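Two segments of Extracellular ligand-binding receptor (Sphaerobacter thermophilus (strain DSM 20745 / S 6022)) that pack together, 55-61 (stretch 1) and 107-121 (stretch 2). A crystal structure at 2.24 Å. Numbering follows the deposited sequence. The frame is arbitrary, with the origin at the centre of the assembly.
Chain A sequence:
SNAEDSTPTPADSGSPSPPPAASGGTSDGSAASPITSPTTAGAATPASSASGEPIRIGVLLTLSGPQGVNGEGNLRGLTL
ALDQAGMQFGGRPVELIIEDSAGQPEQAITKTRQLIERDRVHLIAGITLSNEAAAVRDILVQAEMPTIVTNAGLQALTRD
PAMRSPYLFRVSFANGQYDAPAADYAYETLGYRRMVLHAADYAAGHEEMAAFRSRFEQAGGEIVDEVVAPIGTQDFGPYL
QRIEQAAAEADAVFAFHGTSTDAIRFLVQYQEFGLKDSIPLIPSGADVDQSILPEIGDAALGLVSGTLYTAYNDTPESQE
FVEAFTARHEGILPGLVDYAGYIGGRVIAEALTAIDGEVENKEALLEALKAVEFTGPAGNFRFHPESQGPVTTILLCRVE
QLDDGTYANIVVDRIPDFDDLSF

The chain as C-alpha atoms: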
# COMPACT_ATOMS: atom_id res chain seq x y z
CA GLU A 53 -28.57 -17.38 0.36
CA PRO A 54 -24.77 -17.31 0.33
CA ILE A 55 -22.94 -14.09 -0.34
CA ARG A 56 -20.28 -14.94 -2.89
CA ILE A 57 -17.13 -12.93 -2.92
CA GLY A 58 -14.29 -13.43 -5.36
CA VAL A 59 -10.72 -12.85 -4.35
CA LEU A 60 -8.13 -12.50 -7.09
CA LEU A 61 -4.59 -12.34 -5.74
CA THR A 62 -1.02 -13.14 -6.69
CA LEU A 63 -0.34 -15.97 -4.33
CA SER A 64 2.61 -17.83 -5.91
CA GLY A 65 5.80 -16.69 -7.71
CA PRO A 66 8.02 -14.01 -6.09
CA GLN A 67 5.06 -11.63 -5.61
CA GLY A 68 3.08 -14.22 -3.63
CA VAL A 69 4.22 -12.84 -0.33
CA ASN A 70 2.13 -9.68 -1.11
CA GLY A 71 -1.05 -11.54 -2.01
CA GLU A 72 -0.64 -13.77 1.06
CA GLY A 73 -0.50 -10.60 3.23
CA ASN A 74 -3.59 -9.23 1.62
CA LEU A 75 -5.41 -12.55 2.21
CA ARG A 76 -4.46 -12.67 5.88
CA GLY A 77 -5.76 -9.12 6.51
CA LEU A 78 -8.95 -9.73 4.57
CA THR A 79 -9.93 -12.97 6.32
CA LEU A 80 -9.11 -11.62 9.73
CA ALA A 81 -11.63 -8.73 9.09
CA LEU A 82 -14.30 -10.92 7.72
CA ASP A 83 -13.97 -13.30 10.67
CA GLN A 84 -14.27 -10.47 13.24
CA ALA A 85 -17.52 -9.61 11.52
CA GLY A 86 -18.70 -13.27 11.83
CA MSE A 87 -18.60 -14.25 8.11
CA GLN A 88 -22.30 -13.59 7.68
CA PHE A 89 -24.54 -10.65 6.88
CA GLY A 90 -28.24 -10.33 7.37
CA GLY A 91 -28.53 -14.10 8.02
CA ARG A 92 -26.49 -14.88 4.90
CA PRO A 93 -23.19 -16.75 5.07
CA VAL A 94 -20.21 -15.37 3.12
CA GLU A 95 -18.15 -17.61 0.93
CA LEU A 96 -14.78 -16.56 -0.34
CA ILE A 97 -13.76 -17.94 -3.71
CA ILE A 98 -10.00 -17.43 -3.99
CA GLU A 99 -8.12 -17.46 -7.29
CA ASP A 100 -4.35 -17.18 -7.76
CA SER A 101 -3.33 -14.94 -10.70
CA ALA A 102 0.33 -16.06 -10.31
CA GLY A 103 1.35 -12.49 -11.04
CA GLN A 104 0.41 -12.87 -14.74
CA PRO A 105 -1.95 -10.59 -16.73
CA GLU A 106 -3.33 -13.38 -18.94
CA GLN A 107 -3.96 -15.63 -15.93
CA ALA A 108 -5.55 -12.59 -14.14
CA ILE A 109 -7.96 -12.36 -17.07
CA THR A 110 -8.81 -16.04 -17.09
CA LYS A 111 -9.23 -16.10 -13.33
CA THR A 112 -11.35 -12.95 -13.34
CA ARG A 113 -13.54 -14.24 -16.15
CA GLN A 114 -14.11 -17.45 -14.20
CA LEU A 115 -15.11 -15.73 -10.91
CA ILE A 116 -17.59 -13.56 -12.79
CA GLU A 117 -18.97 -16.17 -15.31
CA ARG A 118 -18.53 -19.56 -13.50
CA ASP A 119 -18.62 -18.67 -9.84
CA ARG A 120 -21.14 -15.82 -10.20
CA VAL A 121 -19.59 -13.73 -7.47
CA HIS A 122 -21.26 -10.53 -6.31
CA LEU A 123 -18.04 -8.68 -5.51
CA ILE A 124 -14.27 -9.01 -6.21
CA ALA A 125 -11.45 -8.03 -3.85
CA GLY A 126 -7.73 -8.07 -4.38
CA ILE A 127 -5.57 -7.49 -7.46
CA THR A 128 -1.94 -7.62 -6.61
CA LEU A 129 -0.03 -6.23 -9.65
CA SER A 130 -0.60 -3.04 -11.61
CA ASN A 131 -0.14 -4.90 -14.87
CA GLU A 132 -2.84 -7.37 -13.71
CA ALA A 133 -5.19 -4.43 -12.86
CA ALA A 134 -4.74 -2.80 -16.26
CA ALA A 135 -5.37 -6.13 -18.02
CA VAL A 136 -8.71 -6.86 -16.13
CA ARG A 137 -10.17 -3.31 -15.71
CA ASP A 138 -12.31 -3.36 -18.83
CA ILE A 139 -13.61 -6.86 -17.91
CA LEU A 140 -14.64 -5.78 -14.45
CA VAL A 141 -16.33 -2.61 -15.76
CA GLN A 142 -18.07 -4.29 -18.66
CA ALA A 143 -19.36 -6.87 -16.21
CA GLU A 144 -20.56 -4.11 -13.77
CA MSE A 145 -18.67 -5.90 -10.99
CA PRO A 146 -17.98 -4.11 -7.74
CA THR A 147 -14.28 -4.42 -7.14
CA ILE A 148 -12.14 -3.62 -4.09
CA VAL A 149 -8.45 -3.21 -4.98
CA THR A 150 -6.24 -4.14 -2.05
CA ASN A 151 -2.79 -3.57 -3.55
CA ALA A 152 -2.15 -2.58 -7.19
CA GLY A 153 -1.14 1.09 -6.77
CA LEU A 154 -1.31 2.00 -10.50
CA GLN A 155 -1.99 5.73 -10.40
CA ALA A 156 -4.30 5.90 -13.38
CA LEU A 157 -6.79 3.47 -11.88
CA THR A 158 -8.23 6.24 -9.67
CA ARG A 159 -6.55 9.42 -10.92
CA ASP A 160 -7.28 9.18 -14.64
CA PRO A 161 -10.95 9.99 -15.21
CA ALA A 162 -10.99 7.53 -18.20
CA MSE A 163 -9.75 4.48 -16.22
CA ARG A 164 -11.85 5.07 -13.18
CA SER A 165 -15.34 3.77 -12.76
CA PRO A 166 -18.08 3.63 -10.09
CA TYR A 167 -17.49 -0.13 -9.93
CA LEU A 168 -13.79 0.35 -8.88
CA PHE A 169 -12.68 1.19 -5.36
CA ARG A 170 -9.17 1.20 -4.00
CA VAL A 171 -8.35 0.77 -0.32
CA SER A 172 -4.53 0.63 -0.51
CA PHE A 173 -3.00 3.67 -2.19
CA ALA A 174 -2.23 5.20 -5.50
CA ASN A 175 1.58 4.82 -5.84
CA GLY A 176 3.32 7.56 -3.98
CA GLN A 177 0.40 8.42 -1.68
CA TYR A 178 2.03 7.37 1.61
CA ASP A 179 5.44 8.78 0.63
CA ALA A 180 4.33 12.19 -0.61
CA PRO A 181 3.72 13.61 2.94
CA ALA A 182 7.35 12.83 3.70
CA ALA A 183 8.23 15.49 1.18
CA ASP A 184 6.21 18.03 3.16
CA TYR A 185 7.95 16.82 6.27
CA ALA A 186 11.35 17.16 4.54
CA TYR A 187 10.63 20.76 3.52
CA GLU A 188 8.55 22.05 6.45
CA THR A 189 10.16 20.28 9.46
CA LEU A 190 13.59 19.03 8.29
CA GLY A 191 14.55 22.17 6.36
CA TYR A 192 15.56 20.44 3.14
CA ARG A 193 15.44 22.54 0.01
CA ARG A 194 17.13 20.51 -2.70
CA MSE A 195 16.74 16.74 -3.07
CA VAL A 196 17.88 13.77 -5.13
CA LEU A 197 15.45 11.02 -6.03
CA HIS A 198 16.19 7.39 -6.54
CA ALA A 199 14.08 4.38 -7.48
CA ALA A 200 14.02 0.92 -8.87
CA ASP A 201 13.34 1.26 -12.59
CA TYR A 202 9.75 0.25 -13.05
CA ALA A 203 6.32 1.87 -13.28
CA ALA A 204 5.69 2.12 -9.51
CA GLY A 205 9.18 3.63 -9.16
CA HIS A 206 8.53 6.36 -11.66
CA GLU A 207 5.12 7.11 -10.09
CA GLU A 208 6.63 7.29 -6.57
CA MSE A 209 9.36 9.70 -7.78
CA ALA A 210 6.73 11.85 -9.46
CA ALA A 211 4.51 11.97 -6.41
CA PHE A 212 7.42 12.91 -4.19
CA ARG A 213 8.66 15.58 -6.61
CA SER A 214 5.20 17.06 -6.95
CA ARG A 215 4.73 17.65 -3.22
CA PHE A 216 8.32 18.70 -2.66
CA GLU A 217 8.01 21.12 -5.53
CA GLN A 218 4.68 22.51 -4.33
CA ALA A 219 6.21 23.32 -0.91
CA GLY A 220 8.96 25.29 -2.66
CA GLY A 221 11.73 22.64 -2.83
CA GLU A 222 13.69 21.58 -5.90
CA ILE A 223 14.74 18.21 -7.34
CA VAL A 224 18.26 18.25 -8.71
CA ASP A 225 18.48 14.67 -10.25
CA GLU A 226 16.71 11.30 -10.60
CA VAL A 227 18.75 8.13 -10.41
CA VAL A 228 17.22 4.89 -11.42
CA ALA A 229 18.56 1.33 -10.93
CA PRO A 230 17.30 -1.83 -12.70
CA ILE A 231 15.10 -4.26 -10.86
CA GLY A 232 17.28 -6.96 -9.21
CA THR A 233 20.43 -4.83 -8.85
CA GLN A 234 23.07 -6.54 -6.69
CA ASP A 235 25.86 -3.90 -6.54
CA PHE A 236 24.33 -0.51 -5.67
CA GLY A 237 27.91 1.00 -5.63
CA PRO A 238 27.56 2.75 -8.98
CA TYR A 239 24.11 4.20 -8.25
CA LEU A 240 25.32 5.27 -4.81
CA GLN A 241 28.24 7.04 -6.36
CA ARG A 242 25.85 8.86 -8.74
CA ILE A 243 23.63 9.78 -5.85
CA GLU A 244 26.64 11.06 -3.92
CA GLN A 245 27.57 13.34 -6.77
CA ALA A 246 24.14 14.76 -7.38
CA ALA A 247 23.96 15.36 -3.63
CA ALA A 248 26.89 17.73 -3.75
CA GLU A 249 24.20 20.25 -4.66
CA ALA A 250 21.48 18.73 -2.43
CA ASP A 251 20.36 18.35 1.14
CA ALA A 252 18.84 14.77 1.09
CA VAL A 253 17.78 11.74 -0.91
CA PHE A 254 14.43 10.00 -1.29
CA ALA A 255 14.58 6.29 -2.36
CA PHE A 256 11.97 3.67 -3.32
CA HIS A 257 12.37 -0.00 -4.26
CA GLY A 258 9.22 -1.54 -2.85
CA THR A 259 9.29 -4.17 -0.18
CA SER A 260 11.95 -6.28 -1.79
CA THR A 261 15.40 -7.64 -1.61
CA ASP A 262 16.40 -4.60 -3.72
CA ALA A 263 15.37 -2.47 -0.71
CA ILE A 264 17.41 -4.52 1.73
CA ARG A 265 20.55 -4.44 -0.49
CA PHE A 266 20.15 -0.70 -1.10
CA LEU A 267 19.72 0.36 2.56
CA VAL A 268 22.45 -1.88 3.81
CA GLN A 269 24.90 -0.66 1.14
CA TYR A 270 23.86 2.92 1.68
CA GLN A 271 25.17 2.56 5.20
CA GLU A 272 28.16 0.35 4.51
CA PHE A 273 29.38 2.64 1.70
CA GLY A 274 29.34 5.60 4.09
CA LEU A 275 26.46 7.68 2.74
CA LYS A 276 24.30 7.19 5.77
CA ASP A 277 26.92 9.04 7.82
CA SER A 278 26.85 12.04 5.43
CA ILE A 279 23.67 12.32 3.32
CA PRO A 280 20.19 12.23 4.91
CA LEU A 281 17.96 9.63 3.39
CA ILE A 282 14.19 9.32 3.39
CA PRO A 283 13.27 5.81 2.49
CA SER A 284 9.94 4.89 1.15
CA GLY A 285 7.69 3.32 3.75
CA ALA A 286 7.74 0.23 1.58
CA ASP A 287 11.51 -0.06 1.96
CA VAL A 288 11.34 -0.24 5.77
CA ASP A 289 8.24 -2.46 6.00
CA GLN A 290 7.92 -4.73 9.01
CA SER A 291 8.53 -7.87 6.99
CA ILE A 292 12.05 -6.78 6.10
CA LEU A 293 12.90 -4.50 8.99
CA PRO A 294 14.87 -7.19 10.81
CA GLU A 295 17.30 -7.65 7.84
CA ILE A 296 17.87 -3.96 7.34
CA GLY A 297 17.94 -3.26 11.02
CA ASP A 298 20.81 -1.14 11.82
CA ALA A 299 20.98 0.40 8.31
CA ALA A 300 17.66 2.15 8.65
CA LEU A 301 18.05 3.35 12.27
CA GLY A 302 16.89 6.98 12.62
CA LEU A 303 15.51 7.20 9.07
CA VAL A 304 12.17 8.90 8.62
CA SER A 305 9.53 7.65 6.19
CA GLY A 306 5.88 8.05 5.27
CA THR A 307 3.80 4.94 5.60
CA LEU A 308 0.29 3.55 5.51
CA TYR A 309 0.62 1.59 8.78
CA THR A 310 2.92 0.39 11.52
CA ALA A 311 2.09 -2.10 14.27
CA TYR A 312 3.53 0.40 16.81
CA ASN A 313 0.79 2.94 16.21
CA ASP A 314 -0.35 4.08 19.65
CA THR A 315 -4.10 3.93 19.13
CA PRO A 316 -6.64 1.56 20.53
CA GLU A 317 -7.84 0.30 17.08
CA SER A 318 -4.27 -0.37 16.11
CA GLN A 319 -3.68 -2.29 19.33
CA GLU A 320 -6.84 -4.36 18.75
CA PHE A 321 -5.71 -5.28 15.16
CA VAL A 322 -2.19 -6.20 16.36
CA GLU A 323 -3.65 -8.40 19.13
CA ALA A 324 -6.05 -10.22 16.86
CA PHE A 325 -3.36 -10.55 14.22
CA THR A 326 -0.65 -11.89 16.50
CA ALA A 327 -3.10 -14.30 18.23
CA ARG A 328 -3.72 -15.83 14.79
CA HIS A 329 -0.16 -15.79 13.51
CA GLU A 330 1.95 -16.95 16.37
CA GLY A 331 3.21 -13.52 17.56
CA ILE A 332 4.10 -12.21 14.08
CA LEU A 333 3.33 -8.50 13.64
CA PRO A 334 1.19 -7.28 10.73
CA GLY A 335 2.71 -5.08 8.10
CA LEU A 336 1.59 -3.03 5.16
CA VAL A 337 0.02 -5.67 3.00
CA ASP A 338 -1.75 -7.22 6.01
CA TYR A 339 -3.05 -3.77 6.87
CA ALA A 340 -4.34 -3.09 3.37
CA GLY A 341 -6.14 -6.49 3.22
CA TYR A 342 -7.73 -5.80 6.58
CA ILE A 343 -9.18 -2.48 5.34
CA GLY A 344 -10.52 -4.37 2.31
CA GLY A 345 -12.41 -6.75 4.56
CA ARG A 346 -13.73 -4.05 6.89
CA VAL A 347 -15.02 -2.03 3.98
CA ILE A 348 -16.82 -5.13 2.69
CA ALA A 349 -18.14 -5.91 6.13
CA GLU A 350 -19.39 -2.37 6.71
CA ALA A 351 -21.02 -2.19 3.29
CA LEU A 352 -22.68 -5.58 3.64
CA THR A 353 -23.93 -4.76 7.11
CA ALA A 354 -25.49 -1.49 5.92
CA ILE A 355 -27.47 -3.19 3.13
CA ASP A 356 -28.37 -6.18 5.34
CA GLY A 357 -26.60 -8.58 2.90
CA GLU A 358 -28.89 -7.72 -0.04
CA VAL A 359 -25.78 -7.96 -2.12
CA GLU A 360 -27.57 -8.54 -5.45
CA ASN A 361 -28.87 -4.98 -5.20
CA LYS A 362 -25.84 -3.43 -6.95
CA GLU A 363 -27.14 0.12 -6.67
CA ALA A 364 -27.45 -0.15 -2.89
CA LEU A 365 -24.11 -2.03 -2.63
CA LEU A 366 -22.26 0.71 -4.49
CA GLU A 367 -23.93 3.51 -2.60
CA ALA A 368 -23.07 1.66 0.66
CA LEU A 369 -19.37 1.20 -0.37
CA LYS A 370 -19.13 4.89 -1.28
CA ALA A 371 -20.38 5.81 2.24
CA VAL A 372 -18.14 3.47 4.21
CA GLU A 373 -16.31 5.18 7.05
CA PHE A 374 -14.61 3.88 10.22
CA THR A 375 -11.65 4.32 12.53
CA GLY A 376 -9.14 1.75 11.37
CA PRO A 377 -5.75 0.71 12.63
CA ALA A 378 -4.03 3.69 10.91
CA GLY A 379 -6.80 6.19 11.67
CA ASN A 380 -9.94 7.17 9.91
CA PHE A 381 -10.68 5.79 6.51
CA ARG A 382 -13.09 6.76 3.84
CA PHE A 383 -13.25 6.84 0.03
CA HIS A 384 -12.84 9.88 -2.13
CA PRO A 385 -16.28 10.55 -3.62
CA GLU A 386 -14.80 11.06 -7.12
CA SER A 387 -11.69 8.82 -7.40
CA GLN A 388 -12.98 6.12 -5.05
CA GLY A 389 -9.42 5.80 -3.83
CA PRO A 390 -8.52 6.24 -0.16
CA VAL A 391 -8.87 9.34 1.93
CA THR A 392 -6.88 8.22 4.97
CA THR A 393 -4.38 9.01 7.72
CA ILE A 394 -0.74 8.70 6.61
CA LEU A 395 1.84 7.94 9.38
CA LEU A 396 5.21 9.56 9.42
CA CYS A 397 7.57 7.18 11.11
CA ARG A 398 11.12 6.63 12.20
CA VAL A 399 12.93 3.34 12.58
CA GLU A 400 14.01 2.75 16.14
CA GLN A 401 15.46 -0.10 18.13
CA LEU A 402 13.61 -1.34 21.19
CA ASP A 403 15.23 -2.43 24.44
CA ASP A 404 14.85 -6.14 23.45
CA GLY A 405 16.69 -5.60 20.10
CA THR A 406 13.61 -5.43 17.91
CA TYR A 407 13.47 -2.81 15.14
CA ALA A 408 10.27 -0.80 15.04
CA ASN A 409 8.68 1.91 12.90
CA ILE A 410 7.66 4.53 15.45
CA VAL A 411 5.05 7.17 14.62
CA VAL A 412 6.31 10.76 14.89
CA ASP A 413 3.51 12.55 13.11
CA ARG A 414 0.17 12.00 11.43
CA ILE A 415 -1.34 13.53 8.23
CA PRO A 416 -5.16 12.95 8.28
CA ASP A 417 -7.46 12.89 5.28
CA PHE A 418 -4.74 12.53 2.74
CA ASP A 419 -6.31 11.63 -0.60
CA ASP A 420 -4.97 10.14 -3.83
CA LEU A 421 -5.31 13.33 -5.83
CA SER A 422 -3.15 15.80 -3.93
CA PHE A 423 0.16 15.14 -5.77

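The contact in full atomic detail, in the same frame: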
# COMPACT_ATOMS: atom_id res chain seq x y z
N ILE A 55 -23.49 -15.29 0.23
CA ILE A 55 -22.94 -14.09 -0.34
C ILE A 55 -21.62 -14.52 -0.93
O ILE A 55 -20.73 -14.89 -0.20
CB ILE A 55 -22.76 -13.05 0.75
CG1 ILE A 55 -24.12 -12.57 1.24
CG2 ILE A 55 -21.97 -11.84 0.24
CD1 ILE A 55 -24.04 -11.61 2.41
N ARG A 56 -21.49 -14.48 -2.24
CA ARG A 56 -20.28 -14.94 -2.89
C ARG A 56 -19.32 -13.82 -3.27
O ARG A 56 -19.63 -12.93 -4.05
CB ARG A 56 -20.64 -15.75 -4.12
CG ARG A 56 -21.15 -17.16 -3.84
CD ARG A 56 -21.53 -17.89 -5.14
NE ARG A 56 -22.42 -17.07 -5.97
CZ ARG A 56 -23.75 -17.01 -5.87
NH1 ARG A 56 -24.38 -17.76 -4.98
NH2 ARG A 56 -24.44 -16.17 -6.67
N ILE A 57 -18.12 -13.90 -2.74
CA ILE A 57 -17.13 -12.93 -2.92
C ILE A 57 -15.86 -13.49 -3.53
O ILE A 57 -15.22 -14.38 -2.97
CB ILE A 57 -16.75 -12.35 -1.57
CG1 ILE A 57 -17.98 -11.69 -0.95
CG2 ILE A 57 -15.64 -11.35 -1.77
CD1 ILE A 57 -17.76 -11.29 0.48
N GLY A 58 -15.48 -12.95 -4.67
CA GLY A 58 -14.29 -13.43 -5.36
C GLY A 58 -13.08 -12.74 -4.82
O GLY A 58 -13.14 -11.58 -4.46
N VAL A 59 -11.98 -13.46 -4.72
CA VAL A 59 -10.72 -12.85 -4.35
C VAL A 59 -9.70 -13.25 -5.38
O VAL A 59 -9.44 -14.47 -5.59
CB VAL A 59 -10.28 -13.34 -2.97
CG1 VAL A 59 -8.91 -12.75 -2.59
CG2 VAL A 59 -11.35 -13.00 -1.95
N LEU A 60 -9.15 -12.25 -6.05
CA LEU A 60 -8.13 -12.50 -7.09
C LEU A 60 -6.84 -11.95 -6.53
O LEU A 60 -6.73 -10.74 -6.26
CB LEU A 60 -8.47 -11.74 -8.37
CG LEU A 60 -7.46 -11.94 -9.52
CD1 LEU A 60 -7.68 -13.30 -10.17
CD2 LEU A 60 -7.59 -10.88 -10.60
N LEU A 61 -5.84 -12.81 -6.33
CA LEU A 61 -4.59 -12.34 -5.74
C LEU A 61 -3.43 -13.04 -6.41
O LEU A 61 -3.62 -14.10 -7.03
CB LEU A 61 -4.60 -12.57 -4.20
CG LEU A 61 -5.41 -11.54 -3.37
CD1 LEU A 61 -5.50 -11.94 -1.90
CD2 LEU A 61 -4.85 -10.14 -3.46
N GLN A 107 -3.32 -14.82 -16.94
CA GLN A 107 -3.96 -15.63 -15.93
C GLN A 107 -4.93 -14.77 -15.08
O GLN A 107 -5.93 -15.28 -14.64
CB GLN A 107 -2.92 -16.38 -15.06
CG GLN A 107 -3.54 -17.41 -14.09
CD GLN A 107 -2.52 -18.39 -13.51
OE1 GLN A 107 -1.60 -18.85 -14.20
NE2 GLN A 107 -2.71 -18.76 -12.25
N ALA A 108 -4.66 -13.47 -14.91
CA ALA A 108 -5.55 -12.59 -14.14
C ALA A 108 -6.88 -12.49 -14.87
O ALA A 108 -7.93 -12.54 -14.25
CB ALA A 108 -4.95 -11.21 -13.94
N ILE A 109 -6.79 -12.42 -16.19
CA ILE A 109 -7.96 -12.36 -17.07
C ILE A 109 -8.82 -13.62 -17.02
O ILE A 109 -10.05 -13.56 -16.86
CB ILE A 109 -7.50 -12.11 -18.54
CG1 ILE A 109 -7.35 -10.61 -18.79
CG2 ILE A 109 -8.46 -12.71 -19.56
CD1 ILE A 109 -6.30 -10.28 -19.84
N THR A 110 -8.17 -14.76 -17.18
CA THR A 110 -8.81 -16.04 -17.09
C THR A 110 -9.45 -16.19 -15.71
O THR A 110 -10.61 -16.52 -15.57
CB THR A 110 -7.77 -17.18 -17.28
OG1 THR A 110 -7.18 -17.09 -18.59
CG2 THR A 110 -8.42 -18.56 -17.10
N LYS A 111 -8.67 -15.98 -14.67
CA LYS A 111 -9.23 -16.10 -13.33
C LYS A 111 -10.42 -15.17 -13.10
O LYS A 111 -11.40 -15.58 -12.50
CB LYS A 111 -8.14 -15.91 -12.27
CG LYS A 111 -7.14 -17.07 -12.22
CD LYS A 111 -7.80 -18.45 -12.40
CE LYS A 111 -6.83 -19.60 -12.17
NZ LYS A 111 -6.53 -19.74 -10.74
N THR A 112 -10.32 -13.94 -13.58
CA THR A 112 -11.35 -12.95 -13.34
C THR A 112 -12.56 -13.36 -14.12
O THR A 112 -13.66 -13.35 -13.57
CB THR A 112 -10.87 -11.52 -13.73
OG1 THR A 112 -9.80 -11.12 -12.88
CG2 THR A 112 -11.97 -10.52 -13.59
N ARG A 113 -12.38 -13.80 -15.38
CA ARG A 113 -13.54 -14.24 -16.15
C ARG A 113 -14.27 -15.39 -15.48
O ARG A 113 -15.48 -15.40 -15.46
CB ARG A 113 -13.18 -14.64 -17.58
CG ARG A 113 -13.04 -13.42 -18.49
CD ARG A 113 -13.30 -13.74 -19.97
NE ARG A 113 -13.83 -12.55 -20.65
CZ ARG A 113 -13.10 -11.58 -21.24
NH1 ARG A 113 -11.77 -11.64 -21.28
NH2 ARG A 113 -13.71 -10.55 -21.81
N GLN A 114 -13.52 -16.33 -14.94
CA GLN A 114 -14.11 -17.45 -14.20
C GLN A 114 -14.94 -17.03 -12.94
O GLN A 114 -16.03 -17.50 -12.74
CB GLN A 114 -12.99 -18.43 -13.84
CG GLN A 114 -13.32 -19.44 -12.76
CD GLN A 114 -12.08 -20.05 -12.13
OE1 GLN A 114 -11.10 -20.40 -12.82
NE2 GLN A 114 -12.12 -20.22 -10.80
N LEU A 115 -14.42 -16.13 -12.13
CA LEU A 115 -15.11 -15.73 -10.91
C LEU A 115 -16.42 -15.04 -11.25
O LEU A 115 -17.42 -15.25 -10.59
CB LEU A 115 -14.27 -14.75 -10.09
CG LEU A 115 -12.96 -15.22 -9.49
CD1 LEU A 115 -12.16 -13.98 -9.06
CD2 LEU A 115 -13.21 -16.15 -8.31
N ILE A 116 -16.39 -14.20 -12.29
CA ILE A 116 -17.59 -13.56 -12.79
C ILE A 116 -18.55 -14.59 -13.42
O ILE A 116 -19.68 -14.70 -12.97
CB ILE A 116 -17.27 -12.56 -13.89
CG1 ILE A 116 -16.42 -11.39 -13.37
CG2 ILE A 116 -18.56 -12.09 -14.56
CD1 ILE A 116 -16.11 -10.36 -14.43
N GLU A 117 -18.10 -15.29 -14.47
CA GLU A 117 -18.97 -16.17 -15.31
C GLU A 117 -19.33 -17.52 -14.64
O GLU A 117 -20.49 -17.89 -14.60
CB GLU A 117 -18.30 -16.50 -16.66
CG GLU A 117 -17.89 -15.32 -17.57
CD GLU A 117 -17.17 -15.80 -18.86
OE1 GLU A 117 -16.54 -16.90 -18.89
OE2 GLU A 117 -17.24 -15.07 -19.88
N ARG A 118 -18.33 -18.25 -14.16
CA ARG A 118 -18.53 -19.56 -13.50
C ARG A 118 -19.06 -19.40 -12.08
O ARG A 118 -20.10 -19.91 -11.72
CB ARG A 118 -17.20 -20.35 -13.45
CG ARG A 118 -17.27 -21.82 -12.92
CD ARG A 118 -15.89 -22.50 -12.65
NE ARG A 118 -15.24 -22.17 -11.34
CZ ARG A 118 -15.69 -22.56 -10.13
NH1 ARG A 118 -15.06 -22.21 -9.02
NH2 ARG A 118 -16.79 -23.31 -10.00
N ASP A 119 -18.32 -18.68 -11.26
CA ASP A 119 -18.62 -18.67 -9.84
C ASP A 119 -19.74 -17.70 -9.47
O ASP A 119 -20.31 -17.81 -8.39
CB ASP A 119 -17.33 -18.41 -9.07
CG ASP A 119 -16.35 -19.56 -9.23
OD1 ASP A 119 -16.79 -20.70 -8.96
OD2 ASP A 119 -15.17 -19.38 -9.63
N ARG A 120 -20.05 -16.77 -10.37
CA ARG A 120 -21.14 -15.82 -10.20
C ARG A 120 -20.98 -15.04 -8.89
O ARG A 120 -21.86 -14.94 -8.09
CB ARG A 120 -22.49 -16.53 -10.32
CG ARG A 120 -22.74 -17.20 -11.70
CD ARG A 120 -22.88 -16.14 -12.81
NE ARG A 120 -23.06 -16.70 -14.15
CZ ARG A 120 -23.44 -15.99 -15.23
NH1 ARG A 120 -23.69 -14.69 -15.15
NH2 ARG A 120 -23.56 -16.61 -16.41
N VAL A 121 -19.81 -14.47 -8.68
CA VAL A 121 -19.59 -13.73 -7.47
C VAL A 121 -20.25 -12.36 -7.54
O VAL A 121 -20.45 -11.81 -8.59
CB VAL A 121 -18.09 -13.61 -7.14
CG1 VAL A 121 -17.48 -14.99 -7.04
CG2 VAL A 121 -17.33 -12.77 -8.15

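A seven-residue strand, 55-61, packs against a helix that runs almost exactly antiparallel to it, the two axes 178° apart in direction and 9.1 Å apart at closest approach. The alternation of the strand sets the rule: Arg 56 and Leu 60 point their CA-to-CB bonds toward the helical stretch, Ile 57 and Val 59 point away, and Gly 58 sits between the two anchors with no side chain at all.

Leu 60 covers the most surface. Its t, p rotamer spreads the two methyls across the helix: Leu 60 CD1 lies 3.4 Å from Lys 111 CB, while Leu 60 CD2 comes within 4.3 Å of Ala 108 CB and 3.2 Å of Thr 112 OG1. That hydroxyl donates within the helix, Thr 112 OG1 to Ala 108 O at 2.7 Å, so its proton is satisfied beside the methyl. Lys 111 offers only the base of its side chain here; its end leads away.

Gly 58 makes the close approach possible. An ideal CB at this position would stand 3.2 Å from both Leu 115 CD1 and Val 121 CG2, too tight for carbon atoms. Without it, Leu 115 CD2 rests 4.2 Å from Gly 58 CA, and Val 121 CB packs 3.7 Å from Gly 58 N.

Arg 56 supplies the polar end. Arg 120, with positive phi, is the first residue to leave helical geometry, and its carbonyl accepts two hydrogen bonds from one guanidinium: Arg 56 NE to Arg 120 O at 3.1 Å and Arg 56 NH2 to Arg 120 O at 3.2 Å. The oxygen lies at the guanidinium edge, near its plane, where the N-H groups point. The chain then brings Val 121 beside the strand, Val 121 CA lying 4.8 Å from Arg 56 CA.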